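Local coordinates for protein putative sarcosine dimethylglycine methyltransferase (Galdieria sulphuraria, PDB 2O57) that probably transfers methyl groups from S-adenosylmethionine to sarcosine or dimethylglycine, although its function is unproven, at residues 190-195 against 211-216. Residues are numbered along the deposited sequence; the frame is centred on the assembly and turned at random.
Sequences KEDGID and MGSLGL
Lys190 and selenomethionine Met211 lie alongside each other, their extended side chains sliding past in opposite directions. CG and CD of Lys190 pack on CB of Met211. The far end of Met211 reaches the start of Lys190, with SE of Met211 4.0 Å from CB of Lys190. Lys190 CG sits between its own N and carbonyl carbon (chi1 69°), which also brings it within 3.5 Å of Gly212 O. Gly212 O also accepts the backbone bond from Lys190 N at 3.0 Å. Leu284 of strand 284-293 touches both long side chains. The ammonium group of Lys190 forms a salt bridge with Asp210, just before Met211. An alanine in place of Lys190 would probably leave Asp210 without this partner and open a gap beside Met211 CB.

Asp192 meets the first turn of helix 214-223. Asp192 OD1 accepts from Gly215 N at 2.7 Å, on the syn side and 20° out of the carboxylate plane. Ser213 OG lies 3.4 Å from Asp192 OD1, close enough for a weak bond at most. Ser213 is the N-cap residue, and its OG accepts a weak capping bond from Leu216 N. Ser213 CB rests 3.3 Å from Lys190 O. One water accepts from Leu214 N and donates to Lys190 O, so it links the helix start to the end of strand 181-190. A type II turn from Glu191 to Ile194 carries Asp192 to this place.

The contact joins the end of strand 181-190, an inner strand of the sheet, to the start of a helix, on the methyltransferase scaffold. Two helix-start N-H groups are met from segment 190-195, one by the Asp192 carboxylate and one through water to Lys190 O. The negative charge of Asp192 at this end would probably interact favourably with the helix dipole.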
ATOM      1  N   LYS A 190     -13.305   3.595   7.207  1.00 11.36           N
ATOM      2  CA  LYS A 190     -13.517   4.992   6.905  1.00 11.35           C
ATOM      3  C   LYS A 190     -12.147   5.672   6.799  1.00 12.08           C
ATOM      4  O   LYS A 190     -11.138   5.206   7.378  1.00 11.64           O
ATOM      5  CB  LYS A 190     -14.432   5.677   7.952  1.00 11.09           C
ATOM      6  CG  LYS A 190     -13.818   5.855   9.367  1.00 12.01           C
ATOM      7  CD  LYS A 190     -14.810   6.539  10.379  1.00 12.24           C
ATOM      8  CE  LYS A 190     -14.032   7.264  11.476  1.00 15.77           C
ATOM      9  NZ  LYS A 190     -14.907   7.704  12.620  1.00 18.52           N
ATOM     10  N   GLU A 191     -12.099   6.746   6.013  1.00 13.53           N
ATOM     11  CA  GLU A 191     -10.916   7.608   5.972  1.00 15.73           C
ATOM     12  C   GLU A 191     -10.709   8.301   7.323  1.00 15.44           C
ATOM     13  O   GLU A 191     -11.687   8.697   7.977  1.00 15.03           O
ATOM     14  CB  GLU A 191     -11.071   8.644   4.849  1.00 15.53           C
ATOM     15  CG  GLU A 191     -11.037   8.014   3.470  1.00 17.02           C
ATOM     16  CD  GLU A 191      -9.625   7.900   2.941  1.00 17.77           C
ATOM     17  OE1 GLU A 191      -8.686   8.257   3.698  1.00 19.11           O
ATOM     18  OE2 GLU A 191      -9.457   7.483   1.777  1.00 16.75           O
ATOM     19  N   ASP A 192      -9.447   8.437   7.743  1.00 16.93           N
ATOM     20  CA  ASP A 192      -9.106   9.237   8.944  1.00 18.51           C
ATOM     21  C   ASP A 192      -9.757  10.608   8.854  1.00 19.01           C
ATOM     22  O   ASP A 192      -9.745  11.234   7.802  1.00 17.97           O
ATOM     23  CB  ASP A 192      -7.591   9.471   9.104  1.00 19.03           C
ATOM     24  CG  ASP A 192      -6.785   8.196   9.310  1.00 21.17           C
ATOM     25  OD1 ASP A 192      -7.262   7.224   9.912  1.00 21.09           O
ATOM     26  OD2 ASP A 192      -5.615   8.188   8.866  1.00 26.00           O
ATOM     27  N   GLY A 193     -10.308  11.075   9.968  1.00 21.27           N
ATOM     28  CA  GLY A 193     -10.933  12.411  10.031  1.00 24.00           C
ATOM     29  C   GLY A 193     -12.396  12.476   9.615  1.00 25.74           C
ATOM     30  O   GLY A 193     -12.999  13.535   9.638  1.00 24.98           O
ATOM     31  N   ILE A 194     -12.971  11.335   9.238  1.00 28.37           N
ATOM     32  CA  ILE A 194     -14.393  11.259   8.892  1.00 30.29           C
ATOM     33  C   ILE A 194     -15.172  10.948  10.172  1.00 32.17           C
ATOM     34  O   ILE A 194     -14.908   9.940  10.827  1.00 33.34           O
ATOM     35  CB  ILE A 194     -14.659  10.246   7.743  1.00 31.65           C
ATOM     36  CG1 ILE A 194     -14.378  10.879   6.368  1.00 32.82           C
ATOM     37  CG2 ILE A 194     -16.154   9.787   7.691  1.00 29.97           C
ATOM     38  CD1 ILE A 194     -12.979  11.249   6.096  1.00 37.85           C
ATOM     39  N   ASP A 195     -16.091  11.830  10.564  1.00 32.33           N
ATOM     40  CA  ASP A 195     -16.906  11.549  11.746  1.00 33.56           C
ATOM     41  C   ASP A 195     -17.943  10.494  11.408  1.00 33.62           C
ATOM     42  O   ASP A 195     -18.424  10.447  10.273  1.00 34.67           O
ATOM     43  CB  ASP A 195     -17.619  12.792  12.274  1.00 33.49           C
ATOM     44  CG  ASP A 195     -18.149  12.594  13.697  1.00 33.73           C
ATOM     45  OD1 ASP A 195     -17.357  12.707  14.663  1.00 32.91           O
ATOM     46  OD2 ASP A 195     -19.354  12.311  13.850  1.00 36.04           O
HETATM   47  N   MSE A 211     -16.667   2.932  12.675  1.00 22.15           N
HETATM   48  CA  MSE A 211     -15.883   2.141  11.757  1.00 19.28           C
HETATM   49  C   MSE A 211     -14.404   2.239  12.126  1.00 18.59           C
HETATM   50  O   MSE A 211     -13.996   3.214  12.740  1.00 18.44           O
HETATM   51  CB  MSE A 211     -16.096   2.702  10.351  1.00 20.25           C
HETATM   52  CG  MSE A 211     -15.937   1.694   9.295  1.00 19.28           C
HETATM   53 SE   MSE A 211     -16.530   2.307   7.591  1.00 14.73          SE
HETATM   54  CE  MSE A 211     -15.877   0.862   6.734  1.00 21.49           C
ATOM     55  N   GLY A 212     -13.618   1.228  11.747  1.00 17.11           N
ATOM     56  CA  GLY A 212     -12.161   1.314  11.827  1.00 14.96           C
ATOM     57  C   GLY A 212     -11.593   2.348  10.863  1.00 14.05           C
ATOM     58  O   GLY A 212     -12.275   2.781   9.948  1.00 12.92           O
ATOM     59  N   SER A 213     -10.350   2.773  11.114  1.00 14.83           N
ATOM     60  CA  SER A 213      -9.585   3.642  10.197  1.00 13.77           C
ATOM     61  C   SER A 213      -8.091   3.383  10.460  1.00 14.41           C
ATOM     62  O   SER A 213      -7.721   2.838  11.528  1.00 13.88           O
ATOM     63  CB  SER A 213      -9.890   5.130  10.456  1.00 13.72           C
ATOM     64  OG  SER A 213      -9.514   5.467  11.777  1.00 12.74           O
ATOM     65  N   LEU A 214      -7.252   3.738   9.487  1.00 12.89           N
ATOM     66  CA  LEU A 214      -5.812   3.523   9.622  1.00 13.41           C
ATOM     67  C   LEU A 214      -5.254   4.197  10.876  1.00 13.62           C
ATOM     68  O   LEU A 214      -4.421   3.610  11.563  1.00 12.80           O
ATOM     69  CB  LEU A 214      -5.068   4.010   8.368  1.00 12.22           C
ATOM     70  CG  LEU A 214      -5.299   3.227   7.066  1.00 11.93           C
ATOM     71  CD1 LEU A 214      -4.643   3.941   5.891  1.00 11.62           C
ATOM     72  CD2 LEU A 214      -4.737   1.753   7.184  1.00 10.02           C
ATOM     73  N   GLY A 215      -5.720   5.415  11.169  1.00 12.18           N
ATOM     74  CA  GLY A 215      -5.214   6.153  12.337  1.00 12.98           C
ATOM     75  C   GLY A 215      -5.607   5.460  13.637  1.00 13.46           C
ATOM     76  O   GLY A 215      -4.784   5.326  14.554  1.00 12.53           O
ATOM     77  N   LEU A 216      -6.862   5.007  13.719  1.00 12.20           N
ATOM     78  CA  LEU A 216      -7.315   4.318  14.946  1.00 13.22           C
ATOM     79  C   LEU A 216      -6.563   2.993  15.163  1.00 12.40           C
ATOM     80  O   LEU A 216      -6.076   2.728  16.256  1.00 11.13           O
ATOM     81  CB  LEU A 216      -8.817   4.045  14.936  1.00 12.26           C
ATOM     82  CG  LEU A 216      -9.397   3.224  16.107  1.00 11.82           C
ATOM     83  CD1 LEU A 216      -9.215   3.868  17.500  1.00 11.18           C
ATOM     84  CD2 LEU A 216     -10.910   2.983  15.817  1.00 13.45           C
TER
HETATM   85  O   HOH W   1      -8.412   4.890   7.107  1.00 22.10           O